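Local coordinates for putative isochorismatase (Bordetella bronchiseptica, PDB 3UAO), which catalyses the hydrolysis of maleamate, probably to maleate and ammonia, a step in the bacterial breakdown of nicotinate (vitamin B3), at residues 142-146 with 175-180; 70-74 with 192-196; 30-36 with 207-212; 89-93 with 121-125; 73-77 with 219-223. All blocks are in the same frame, centred on the assembly; numbering follows the deposited sequence.

In this Rossmann-like fold the chemistry of the five contacts follows their place. Contacts 1, 2 and 4 are buried: contact 1 ties a loop to helix 174-182 by hydroxyl and carboxylate hydrogen bonds, contact 4 ties segment 121-125 to strand 87-93 through an arginine, and contact 2 packs helix 67-84 on strand 186-195 without a hydrogen bond. Contact 5 lies at the surface and uses the same helix, sharing T73 and T74 with contact 2, to which a probable D192-H219 hydrogen bond also ties it. The partly buried contact 3, joining the N-terminal segment to helix 199-212, combines an edge-to-face aromatic pair with one backbone hydrogen bond. A144 and S91 touch between contacts 1 and 4.

Contact 1: 142-146 with 175-180; sequences PSAFY and ASVVDA
S143 and D179 bring a hydroxyl and a carboxylate together in the buried interface between loop 142-146 and helix 174-182. With OG trans to its own backbone N (chi1 164°), S143 sends the hydroxyl to D179 OD2; the modelled S143 OG to D179 OD2 separation of 2.4 Å is very short, and its exact value is doubtful. The same S143 OG also accepts from F145 N at 3.0 Å, so the hydroxyl is a donor across the contact and an acceptor within its own loop. S176 adds a second link: with OG held beside its backbone N (chi1 -65°), it takes the hydrogen of A144 N on that OG at 2.9 Å in a fairly straight bond (159°). That oxygen is also bonded to the backbone O of the modified residue at position 172, an S-hydroxycysteine, which places the loop close to that site.

F145 supplies the apolar half. Its ring lies against A180, whose CA sits over the face 4.1 Å from the F145 ring centroid, while F145 CE2 meets A180 CB at 3.7 Å. The ring stands steeply to the D179 carboxylate. At the other end P142 CB touches A175 CB at 3.7 Å. A second subunit packs on P142, Y146 and D179. The S143 hydroxyl accepting from the amide two residues on is an ST turn, here joined to a helix of the alpha/beta isochorismatase fold.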
# COMPACT_ATOMS: atom_id res chain seq x y z
N PRO A 142 -9.89 -7.28 -6.82
CA PRO A 142 -10.76 -8.06 -5.94
C PRO A 142 -10.95 -7.53 -4.51
O PRO A 142 -12.08 -7.54 -3.98
CB PRO A 142 -10.06 -9.43 -5.88
CG PRO A 142 -9.19 -9.47 -7.06
CD PRO A 142 -8.77 -8.09 -7.36
N SER A 143 -9.88 -7.08 -3.87
CA SER A 143 -9.95 -6.67 -2.45
C SER A 143 -10.40 -5.24 -2.23
O SER A 143 -9.94 -4.35 -2.89
CB SER A 143 -8.58 -6.83 -1.79
OG SER A 143 -8.50 -6.12 -0.56
N ALA A 144 -11.26 -5.01 -1.26
CA ALA A 144 -11.76 -3.65 -0.97
C ALA A 144 -10.66 -2.77 -0.37
O ALA A 144 -10.88 -1.55 -0.15
CB ALA A 144 -12.99 -3.71 -0.01
N PHE A 145 -9.50 -3.36 -0.11
CA PHE A 145 -8.37 -2.68 0.50
C PHE A 145 -7.31 -2.31 -0.53
O PHE A 145 -6.56 -1.31 -0.32
CB PHE A 145 -7.71 -3.58 1.58
CG PHE A 145 -8.53 -3.74 2.83
CD1 PHE A 145 -8.34 -2.91 3.91
CD2 PHE A 145 -9.52 -4.69 2.92
CE1 PHE A 145 -9.13 -3.03 5.05
CE2 PHE A 145 -10.27 -4.81 4.04
CZ PHE A 145 -10.08 -3.96 5.11
N TYR A 146 -7.17 -3.11 -1.60
CA TYR A 146 -6.07 -2.89 -2.56
C TYR A 146 -6.25 -1.58 -3.35
O TYR A 146 -7.15 -1.48 -4.22
CB TYR A 146 -5.92 -4.07 -3.55
CG TYR A 146 -4.53 -4.03 -4.15
CD1 TYR A 146 -3.50 -4.77 -3.57
CD2 TYR A 146 -4.21 -3.16 -5.17
CE1 TYR A 146 -2.18 -4.67 -4.04
CE2 TYR A 146 -2.87 -3.04 -5.66
CZ TYR A 146 -1.87 -3.78 -5.09
OH TYR A 146 -0.54 -3.70 -5.56
N ALA A 175 -10.44 -12.13 -0.86
CA ALA A 175 -9.32 -11.20 -1.07
C ALA A 175 -9.41 -10.12 -0.02
O ALA A 175 -8.43 -9.75 0.57
CB ALA A 175 -9.36 -10.59 -2.49
N SER A 176 -10.61 -9.61 0.21
CA SER A 176 -10.84 -8.57 1.15
C SER A 176 -10.60 -8.99 2.62
O SER A 176 -10.23 -8.16 3.46
CB SER A 176 -12.28 -8.07 0.99
OG SER A 176 -12.48 -7.47 -0.26
N VAL A 177 -10.87 -10.25 2.93
CA VAL A 177 -10.70 -10.77 4.28
C VAL A 177 -9.23 -10.96 4.65
O VAL A 177 -8.77 -10.59 5.72
CB VAL A 177 -11.50 -12.08 4.42
CG1 VAL A 177 -10.90 -13.00 5.51
CG2 VAL A 177 -12.99 -11.77 4.64
N VAL A 178 -8.48 -11.56 3.74
CA VAL A 178 -7.05 -11.70 3.90
C VAL A 178 -6.41 -10.31 4.02
O VAL A 178 -5.50 -10.12 4.81
CB VAL A 178 -6.46 -12.46 2.70
CG1 VAL A 178 -4.92 -12.33 2.67
CG2 VAL A 178 -6.90 -13.94 2.76
N ASP A 179 -6.90 -9.34 3.25
CA ASP A 179 -6.33 -7.97 3.38
C ASP A 179 -6.59 -7.33 4.72
O ASP A 179 -5.68 -6.63 5.29
CB ASP A 179 -6.79 -7.03 2.25
CG ASP A 179 -5.85 -7.09 1.00
OD1 ASP A 179 -4.70 -7.55 1.12
OD2 ASP A 179 -6.24 -6.60 -0.09
N ALA A 180 -7.80 -7.57 5.22
CA ALA A 180 -8.28 -6.96 6.43
C ALA A 180 -7.42 -7.44 7.54
O ALA A 180 -6.97 -6.70 8.39
CB ALA A 180 -9.73 -7.34 6.67

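Contact 2: 70-74 with 192-196; sequences AIETT and DCVGD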
# COMPACT_ATOMS: atom_id res chain seq x y z
N ALA A 70 -27.60 -14.65 0.41
CA ALA A 70 -26.62 -13.84 1.17
C ALA A 70 -26.97 -12.35 1.25
O ALA A 70 -26.77 -11.75 2.29
CB ALA A 70 -25.22 -14.03 0.61
N ILE A 71 -27.47 -11.77 0.17
CA ILE A 71 -27.77 -10.34 0.15
C ILE A 71 -28.84 -10.01 1.18
O ILE A 71 -28.65 -9.16 2.04
CB ILE A 71 -28.19 -9.88 -1.26
CG1 ILE A 71 -26.94 -9.71 -2.13
CG2 ILE A 71 -28.99 -8.56 -1.25
CD1 ILE A 71 -27.27 -9.60 -3.60
N GLU A 72 -29.94 -10.73 1.12
CA GLU A 72 -31.02 -10.54 2.08
C GLU A 72 -30.67 -10.76 3.54
O GLU A 72 -31.17 -10.01 4.40
CB GLU A 72 -32.17 -11.49 1.77
CG GLU A 72 -32.94 -11.04 0.61
CD GLU A 72 -33.53 -9.68 0.85
OE1 GLU A 72 -34.10 -9.45 1.97
OE2 GLU A 72 -33.39 -8.88 -0.11
N THR A 73 -29.91 -11.82 3.83
CA THR A 73 -29.52 -12.08 5.20
C THR A 73 -28.71 -10.87 5.71
O THR A 73 -28.94 -10.39 6.83
CB THR A 73 -28.75 -13.40 5.35
OG1 THR A 73 -29.53 -14.48 4.84
CG2 THR A 73 -28.43 -13.66 6.80
N THR A 74 -27.85 -10.33 4.86
CA THR A 74 -27.03 -9.16 5.21
C THR A 74 -27.85 -7.94 5.65
O THR A 74 -27.39 -7.14 6.46
CB THR A 74 -26.08 -8.73 4.03
OG1 THR A 74 -25.21 -9.83 3.68
CG2 THR A 74 -25.27 -7.49 4.40
N ASP A 192 -23.23 -16.77 6.42
CA ASP A 192 -24.54 -16.77 5.79
C ASP A 192 -24.80 -15.45 5.07
O ASP A 192 -25.89 -15.26 4.53
CB ASP A 192 -25.68 -17.18 6.77
CG ASP A 192 -25.85 -16.21 7.96
OD1 ASP A 192 -24.87 -15.53 8.36
OD2 ASP A 192 -26.97 -16.14 8.52
N CYS A 193 -23.80 -14.57 5.04
CA CYS A 193 -23.88 -13.29 4.35
C CYS A 193 -22.82 -13.09 3.26
O CYS A 193 -22.63 -11.96 2.72
CB CYS A 193 -23.74 -12.16 5.37
SG CYS A 193 -25.10 -12.04 6.51
N VAL A 194 -22.12 -14.16 2.92
CA VAL A 194 -21.21 -14.12 1.80
C VAL A 194 -21.78 -15.13 0.82
O VAL A 194 -22.23 -16.17 1.23
CB VAL A 194 -19.73 -14.40 2.26
CG1 VAL A 194 -19.25 -13.27 3.26
CG2 VAL A 194 -19.58 -15.71 2.92
N GLY A 195 -21.83 -14.81 -0.46
CA GLY A 195 -22.33 -15.80 -1.42
C GLY A 195 -21.43 -15.98 -2.61
O GLY A 195 -20.60 -15.14 -2.92
N ASP A 196 -21.54 -17.12 -3.26
CA ASP A 196 -20.76 -17.34 -4.46
C ASP A 196 -21.68 -17.84 -5.56
O ASP A 196 -22.80 -18.28 -5.29
CB ASP A 196 -19.64 -18.34 -4.17
CG ASP A 196 -18.45 -18.15 -5.07
OD1 ASP A 196 -17.30 -18.28 -4.62
OD2 ASP A 196 -18.68 -17.86 -6.26
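T73 turns its methyl CG2 trans to the backbone N and toward the strand, with OG1 at chi1 -57°, while D192 holds CG between its backbone N and carbonyl carbon (chi1 62°), which lets the carboxylate reach back to the helix. T73 CG2 lies 3.4 Å from D192 OD2, the two side chains crossing at about a right angle, and 3.7 Å from C193 SG. T74 OG1 comes to 3.2 Å from C193 CB. A70, a turn earlier, points its CB into the strand backbone and rests 3.6 Å from both V194 C and G195 N.

The polar ends are satisfied away from the interface. Within its own helix T74 OG1 donates to A70 O at 2.8 Å; the T74 backbone N reaches the same oxygen from the opposite face of its plane. T73 OG1 bonds A69 O, and D192 OD2 is probably hydrogen-bonded to H219 ND1.

Helix 67-84 is laid against the end of strand 186-195, whose C193 and G195 are backbone hydrogen-bonded to G166 of the neighbouring parallel strand. No hydrogen bond crosses between the two segments, and the join therefore depends on the fit of methyl, thiol, carboxylate and backbone surfaces, not on directional bonds.

Contact 3: 30-36 with 207-212; sequences YERQGFG and FDMRQK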
# COMPACT_ATOMS: atom_id res chain seq x y z
N TYR A 30 -3.92 -29.67 9.64
CA TYR A 30 -4.40 -28.40 10.17
C TYR A 30 -4.48 -28.35 11.69
O TYR A 30 -3.97 -27.43 12.30
CB TYR A 30 -5.75 -28.01 9.56
CG TYR A 30 -5.68 -27.60 8.12
CD1 TYR A 30 -5.46 -26.27 7.77
CD2 TYR A 30 -5.81 -28.54 7.10
CE1 TYR A 30 -5.43 -25.85 6.43
CE2 TYR A 30 -5.74 -28.14 5.75
CZ TYR A 30 -5.56 -26.79 5.42
OH TYR A 30 -5.47 -26.42 4.11
N GLU A 31 -5.12 -29.32 12.32
CA GLU A 31 -5.21 -29.31 13.78
C GLU A 31 -3.83 -29.58 14.40
O GLU A 31 -3.47 -28.94 15.38
CB GLU A 31 -6.33 -30.26 14.28
CG GLU A 31 -6.90 -30.08 15.78
CD GLU A 31 -7.47 -28.64 16.18
OE1 GLU A 31 -7.93 -27.83 15.31
OE2 GLU A 31 -7.46 -28.34 17.42
N ARG A 32 -3.05 -30.49 13.82
CA ARG A 32 -1.69 -30.77 14.30
C ARG A 32 -0.78 -29.55 14.34
O ARG A 32 -0.03 -29.34 15.28
CB ARG A 32 -0.99 -31.81 13.43
CG ARG A 32 -1.12 -33.23 13.92
CD ARG A 32 -0.13 -34.18 13.21
NE ARG A 32 -0.58 -34.58 11.86
CZ ARG A 32 -0.12 -34.09 10.71
NH1 ARG A 32 0.81 -33.11 10.67
NH2 ARG A 32 -0.61 -34.56 9.57
N GLN A 33 -0.83 -28.76 13.28
CA GLN A 33 0.09 -27.64 13.14
C GLN A 33 -0.47 -26.38 13.73
O GLN A 33 0.15 -25.34 13.65
CB GLN A 33 0.43 -27.43 11.68
CG GLN A 33 1.16 -28.58 11.08
CD GLN A 33 1.31 -28.39 9.62
OE1 GLN A 33 0.80 -27.41 9.06
NE2 GLN A 33 2.00 -29.31 8.98
N GLY A 34 -1.67 -26.49 14.29
CA GLY A 34 -2.24 -25.46 15.12
C GLY A 34 -2.97 -24.40 14.35
O GLY A 34 -3.05 -23.27 14.81
N PHE A 35 -3.54 -24.77 13.20
CA PHE A 35 -4.45 -23.93 12.44
C PHE A 35 -5.83 -23.81 13.09
O PHE A 35 -6.20 -24.58 13.98
CB PHE A 35 -4.57 -24.43 10.99
CG PHE A 35 -3.37 -24.09 10.14
CD1 PHE A 35 -3.33 -22.90 9.44
CD2 PHE A 35 -2.28 -24.92 10.11
CE1 PHE A 35 -2.22 -22.56 8.73
CE2 PHE A 35 -1.19 -24.60 9.36
CZ PHE A 35 -1.16 -23.42 8.67
N GLY A 36 -6.57 -22.81 12.65
CA GLY A 36 -7.94 -22.62 13.03
C GLY A 36 -8.17 -22.23 14.47
O GLY A 36 -9.25 -22.53 15.00
N PHE A 207 -13.51 -22.58 4.33
CA PHE A 207 -12.59 -23.46 5.04
C PHE A 207 -11.26 -22.76 5.20
O PHE A 207 -10.80 -22.54 6.32
CB PHE A 207 -12.41 -24.79 4.31
CG PHE A 207 -11.40 -25.70 4.97
CD1 PHE A 207 -11.77 -26.51 6.02
CD2 PHE A 207 -10.07 -25.69 4.58
CE1 PHE A 207 -10.82 -27.32 6.65
CE2 PHE A 207 -9.16 -26.48 5.21
CZ PHE A 207 -9.53 -27.29 6.23
N ASP A 208 -10.66 -22.34 4.09
CA ASP A 208 -9.39 -21.62 4.14
C ASP A 208 -9.44 -20.51 5.19
O ASP A 208 -8.58 -20.40 6.08
CB ASP A 208 -9.08 -20.99 2.79
CG ASP A 208 -8.71 -21.98 1.72
OD1 ASP A 208 -8.55 -23.18 2.08
OD2 ASP A 208 -8.57 -21.53 0.54
N MET A 209 -10.49 -19.68 5.07
CA MET A 209 -10.62 -18.50 5.91
C MET A 209 -10.74 -18.83 7.39
O MET A 209 -10.00 -18.28 8.22
CB MET A 209 -11.78 -17.65 5.42
CG MET A 209 -11.41 -16.84 4.17
SD MET A 209 -12.67 -15.64 3.82
CE MET A 209 -13.87 -16.55 2.83
N ARG A 210 -11.63 -19.76 7.73
CA ARG A 210 -11.70 -20.30 9.09
C ARG A 210 -10.35 -20.82 9.60
O ARG A 210 -10.05 -20.74 10.77
CB ARG A 210 -12.66 -21.48 9.07
CG ARG A 210 -13.23 -21.93 10.41
CD ARG A 210 -14.32 -23.02 10.19
NE ARG A 210 -13.87 -24.26 9.49
CZ ARG A 210 -13.30 -25.35 10.06
NH1 ARG A 210 -13.05 -25.40 11.38
NH2 ARG A 210 -12.98 -26.40 9.31
N GLN A 211 -9.52 -21.36 8.72
CA GLN A 211 -8.34 -22.07 9.18
C GLN A 211 -7.24 -21.10 9.47
O GLN A 211 -6.41 -21.35 10.31
CB GLN A 211 -7.93 -23.08 8.15
CG GLN A 211 -7.49 -24.41 8.64
CD GLN A 211 -8.46 -25.16 9.54
OE1 GLN A 211 -9.64 -25.33 9.22
NE2 GLN A 211 -7.95 -25.65 10.67
N LYS A 212 -7.28 -19.94 8.81
CA LYS A 212 -6.11 -19.08 8.68
C LYS A 212 -6.32 -17.56 8.90
O LYS A 212 -5.38 -16.85 9.24
CB LYS A 212 -5.55 -19.28 7.28
CG LYS A 212 -4.92 -20.67 6.99
CD LYS A 212 -4.74 -20.86 5.48
CE LYS A 212 -4.13 -22.21 5.11
NZ LYS A 212 -3.93 -22.37 3.64
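Y30 and F207 form a T-shaped (edge-to-face) pair where the Schellman motif that ends helix 28-32 meets the last turns of helix 199-212. The edge of F207 addresses the face of Y30, with the ring planes at 85° and the centroids 5.0 Å apart; F207 CE2 is the leading atom, 3.6 Å from Y30 CZ. F207 reaches that position because its ring is trans to the backbone N (chi1 176°). Beside this pair F35 lays its ring edge near Q211 O, with F35 CD1 at 3.6 Å, and F35 CD1 also meets the methylene CG of K212 at 3.7 Å. The aliphatic part of the extended K212 chain continues past the edge of Y30. The amide of Q211 lies against F35, its NE2 3.6 Å from F35 CB.

F35 N bonds back to Y30 O at 2.8 Å and G34, with positive phi (86°), turns the chain out of the helix; this Schellman turn brings Y30 and F35 both to face helix 199-212. Farther out, a second subunit covers the contact: its P201 packs on Y30, its R197 on F35, and its G63 accepts from Q33. D208, next to F207, makes a salt bridge to R174.

The join is finished by one backbone bond, G36 N to Q211 O at 2.8 Å, whereas Y30 OH, buried by the contact, has no polar partner in the model.

Contact 4: 89-93 with 121-125; sequences AHSRI and ASAIV
R92 holds S122 side-on, using two nitrogens for two different atoms, and its aliphatic stem packs on I124; these three residues bury most of the surface. A bend at chi3 (54°) turns the guanidinium toward segment 121-125. R92 NE donates to S122 O at 3.1 Å in a nearly straight bond (165°), approaching from above the carbonyl plane, and R92 NH2 reaches S122 OG at 3.0 Å. Both oxygens lie near the guanidinium plane, which fixes the group's rotation. S122 OG has K116 O as its main partner, with A119 O near as an alternative acceptor, and R92 NH1 forms a salt bridge with E117.

I124 supplies the apolar side: its CG1 lies 3.8 Å from R92 CG, and its side chain crosses that of H90 at about a right angle, its CD1 3.4 Å from H90 CB. A water donates to S122 O at 2.9 Å, giving that carbonyl a second hydrogen; its modelled separation from I93 O is doubtful.

Strand 87-93 runs between strands 45-50 and 135-139 of the parallel sheet. Segment 121-125, a 3-10 end running into loop, lies over H90 and R92; A123 and V125 touch helix 54-57 and I124 touches P130.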
# COMPACT_ATOMS: atom_id res chain seq x y z
N ALA A 89 -18.97 0.35 5.59
CA ALA A 89 -18.30 0.57 4.31
C ALA A 89 -18.85 -0.40 3.28
O ALA A 89 -19.06 -1.56 3.57
CB ALA A 89 -16.80 0.40 4.44
N HIS A 90 -19.11 0.10 2.09
CA HIS A 90 -19.58 -0.69 0.98
C HIS A 90 -18.54 -0.59 -0.14
O HIS A 90 -17.91 0.44 -0.32
CB HIS A 90 -20.92 -0.12 0.47
CG HIS A 90 -21.93 0.12 1.54
ND1 HIS A 90 -23.04 -0.68 1.72
CD2 HIS A 90 -22.01 1.08 2.50
CE1 HIS A 90 -23.76 -0.22 2.73
NE2 HIS A 90 -23.16 0.85 3.22
N SER A 91 -18.37 -1.67 -0.88
CA SER A 91 -17.42 -1.70 -1.96
C SER A 91 -18.21 -1.91 -3.26
O SER A 91 -19.29 -2.50 -3.28
CB SER A 91 -16.38 -2.82 -1.73
OG SER A 91 -16.70 -4.01 -2.44
N ARG A 92 -17.64 -1.42 -4.34
CA ARG A 92 -18.21 -1.57 -5.68
C ARG A 92 -17.02 -1.71 -6.60
O ARG A 92 -16.03 -1.02 -6.37
CB ARG A 92 -18.97 -0.31 -6.11
CG ARG A 92 -20.20 0.04 -5.29
CD ARG A 92 -20.77 1.37 -5.70
NE ARG A 92 -21.02 1.38 -7.14
CZ ARG A 92 -21.02 2.46 -7.93
NH1 ARG A 92 -20.80 3.67 -7.46
NH2 ARG A 92 -21.22 2.29 -9.21
N ILE A 93 -17.09 -2.60 -7.60
CA ILE A 93 -16.10 -2.61 -8.67
C ILE A 93 -16.52 -1.55 -9.65
O ILE A 93 -17.70 -1.48 -10.05
CB ILE A 93 -15.95 -3.99 -9.32
CG1 ILE A 93 -15.34 -4.98 -8.31
CG2 ILE A 93 -14.98 -3.97 -10.53
CD1 ILE A 93 -15.28 -6.45 -8.79
N ALA A 121 -25.55 -2.40 -13.50
CA ALA A 121 -24.83 -3.60 -13.04
C ALA A 121 -23.89 -3.29 -11.86
O ALA A 121 -23.76 -4.07 -10.92
CB ALA A 121 -24.07 -4.22 -14.19
N SER A 122 -23.25 -2.13 -11.90
CA SER A 122 -22.21 -1.82 -10.93
C SER A 122 -22.77 -1.22 -9.64
O SER A 122 -22.05 -1.11 -8.68
CB SER A 122 -21.22 -0.85 -11.54
OG SER A 122 -21.74 0.48 -11.56
N ALA A 123 -24.04 -0.85 -9.64
CA ALA A 123 -24.65 -0.19 -8.50
C ALA A 123 -24.93 -1.15 -7.35
O ALA A 123 -25.29 -2.32 -7.57
CB ALA A 123 -25.96 0.49 -8.91
N ILE A 124 -24.84 -0.63 -6.13
CA ILE A 124 -25.28 -1.36 -4.94
C ILE A 124 -26.78 -1.71 -4.99
O ILE A 124 -27.59 -0.92 -5.44
CB ILE A 124 -24.96 -0.59 -3.66
CG1 ILE A 124 -23.44 -0.56 -3.46
CG2 ILE A 124 -25.69 -1.23 -2.48
CD1 ILE A 124 -22.96 0.18 -2.19
N VAL A 125 -27.12 -2.91 -4.55
CA VAL A 125 -28.47 -3.45 -4.71
C VAL A 125 -29.40 -2.67 -3.81
O VAL A 125 -29.04 -2.41 -2.68
CB VAL A 125 -28.57 -4.96 -4.38
CG1 VAL A 125 -27.71 -5.78 -5.35
CG2 VAL A 125 -28.23 -5.24 -2.94
O HOH W 1 -19.63 -2.70 -9.02

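Contact 5: 73-77 with 219-223; sequences TTRTV and HDEAL
L223 N donates to H219 O at 2.9 Å, closing the first turn of helix 219-224 and bringing H219 and L223 to the same side, toward T73, T76 and V77 of helix 67-84. No hydrogen bond crosses the contact itself. The H219 ring is the main surface: T73 CG2 stands over one face, 3.2 Å from H219 ND1 and 3.4 Å from H219 CE1. At chi1 81° H219 carries its ring between backbone N and carbonyl carbon and lays it against the threonine methyl. V77 takes up the base of the side chain, with its CG2 at 3.8 Å from H219 CB. T76, farther out, approaches the ring obliquely, its CB 4.3 Å from H219 CD2.

L223 fills the other end. L223 CD1 lies 4.4 Å from V77 CG2 and as far from the methyl of T76, a loose contact slightly beyond van der Waals distance. The two short helical segments run almost in the same direction, at 7°, with axes 10.5 Å apart. Their inner sides rest on the sheet, V77 on L47 of strand 45-50 and A222 on L190 of strand 186-195, while T76 is exposed to solvent.

The polar end of H219 meets D192: ND1 is probably hydrogen-bonded to D192 OD2, though the modelled separation is too short to be trusted. A carboxylate nearby could favour a protonated ring. The chemistry is therefore divided: the imidazole offers a face to a methyl of one helix and ND1 probably to D192, where the neighbouring strand turns a corner.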
# COMPACT_ATOMS: atom_id res chain seq x y z
N THR A 73 -29.91 -11.82 3.83
CA THR A 73 -29.52 -12.08 5.20
C THR A 73 -28.71 -10.87 5.71
O THR A 73 -28.94 -10.39 6.83
CB THR A 73 -28.75 -13.40 5.35
OG1 THR A 73 -29.53 -14.48 4.84
CG2 THR A 73 -28.43 -13.66 6.80
N THR A 74 -27.85 -10.33 4.86
CA THR A 74 -27.03 -9.16 5.21
C THR A 74 -27.85 -7.94 5.65
O THR A 74 -27.39 -7.14 6.46
CB THR A 74 -26.08 -8.73 4.03
OG1 THR A 74 -25.21 -9.83 3.68
CG2 THR A 74 -25.27 -7.49 4.40
N ARG A 75 -29.06 -7.78 5.13
CA ARG A 75 -29.90 -6.66 5.55
C ARG A 75 -30.02 -6.53 7.05
O ARG A 75 -29.96 -5.41 7.57
CB ARG A 75 -31.31 -6.77 5.02
CG ARG A 75 -31.40 -6.76 3.53
CD ARG A 75 -32.84 -6.96 3.10
NE ARG A 75 -33.69 -5.80 3.39
CZ ARG A 75 -34.84 -5.57 2.80
NH1 ARG A 75 -35.32 -6.41 1.88
NH2 ARG A 75 -35.54 -4.49 3.13
N THR A 76 -30.19 -7.65 7.73
CA THR A 76 -30.33 -7.67 9.19
C THR A 76 -29.05 -7.20 9.86
O THR A 76 -29.09 -6.55 10.92
CB THR A 76 -30.70 -9.09 9.73
OG1 THR A 76 -31.80 -9.61 8.99
CG2 THR A 76 -31.07 -9.04 11.20
N VAL A 77 -27.91 -7.48 9.23
CA VAL A 77 -26.63 -7.05 9.76
C VAL A 77 -26.39 -5.56 9.60
O VAL A 77 -25.96 -4.90 10.55
CB VAL A 77 -25.48 -7.82 9.14
CG1 VAL A 77 -24.15 -7.30 9.65
CG2 VAL A 77 -25.65 -9.29 9.48
N HIS A 219 -24.73 -15.07 11.02
CA HIS A 219 -25.01 -13.69 11.44
C HIS A 219 -25.71 -13.56 12.80
O HIS A 219 -25.43 -12.64 13.55
CB HIS A 219 -25.82 -12.95 10.36
CG HIS A 219 -27.28 -13.23 10.40
ND1 HIS A 219 -27.82 -14.38 9.87
CD2 HIS A 219 -28.32 -12.53 10.92
CE1 HIS A 219 -29.13 -14.36 10.03
NE2 HIS A 219 -29.46 -13.25 10.67
N ASP A 220 -26.60 -14.47 13.13
CA ASP A 220 -27.26 -14.44 14.44
C ASP A 220 -26.21 -14.58 15.53
O ASP A 220 -26.23 -13.88 16.54
CB ASP A 220 -28.32 -15.53 14.57
CG ASP A 220 -27.77 -16.94 14.24
OD1 ASP A 220 -27.11 -17.13 13.19
OD2 ASP A 220 -28.03 -17.87 15.04
N GLU A 221 -25.25 -15.45 15.26
CA GLU A 221 -24.14 -15.72 16.16
C GLU A 221 -23.27 -14.47 16.31
O GLU A 221 -22.93 -14.10 17.43
CB GLU A 221 -23.31 -16.84 15.58
CG GLU A 221 -22.75 -17.82 16.55
CD GLU A 221 -22.64 -19.17 15.86
OE1 GLU A 221 -23.63 -19.95 15.90
OE2 GLU A 221 -21.58 -19.41 15.23
N ALA A 222 -22.91 -13.85 15.17
CA ALA A 222 -22.06 -12.65 15.14
C ALA A 222 -22.70 -11.50 15.93
O ALA A 222 -22.10 -10.99 16.86
CB ALA A 222 -21.75 -12.20 13.68
N LEU A 223 -23.95 -11.17 15.60
CA LEU A 223 -24.68 -10.10 16.26
C LEU A 223 -24.91 -10.34 17.75
O LEU A 223 -24.99 -9.38 18.51
CB LEU A 223 -26.02 -9.86 15.57
CG LEU A 223 -25.97 -9.45 14.08
CD1 LEU A 223 -27.41 -9.48 13.51
CD2 LEU A 223 -25.28 -8.13 13.83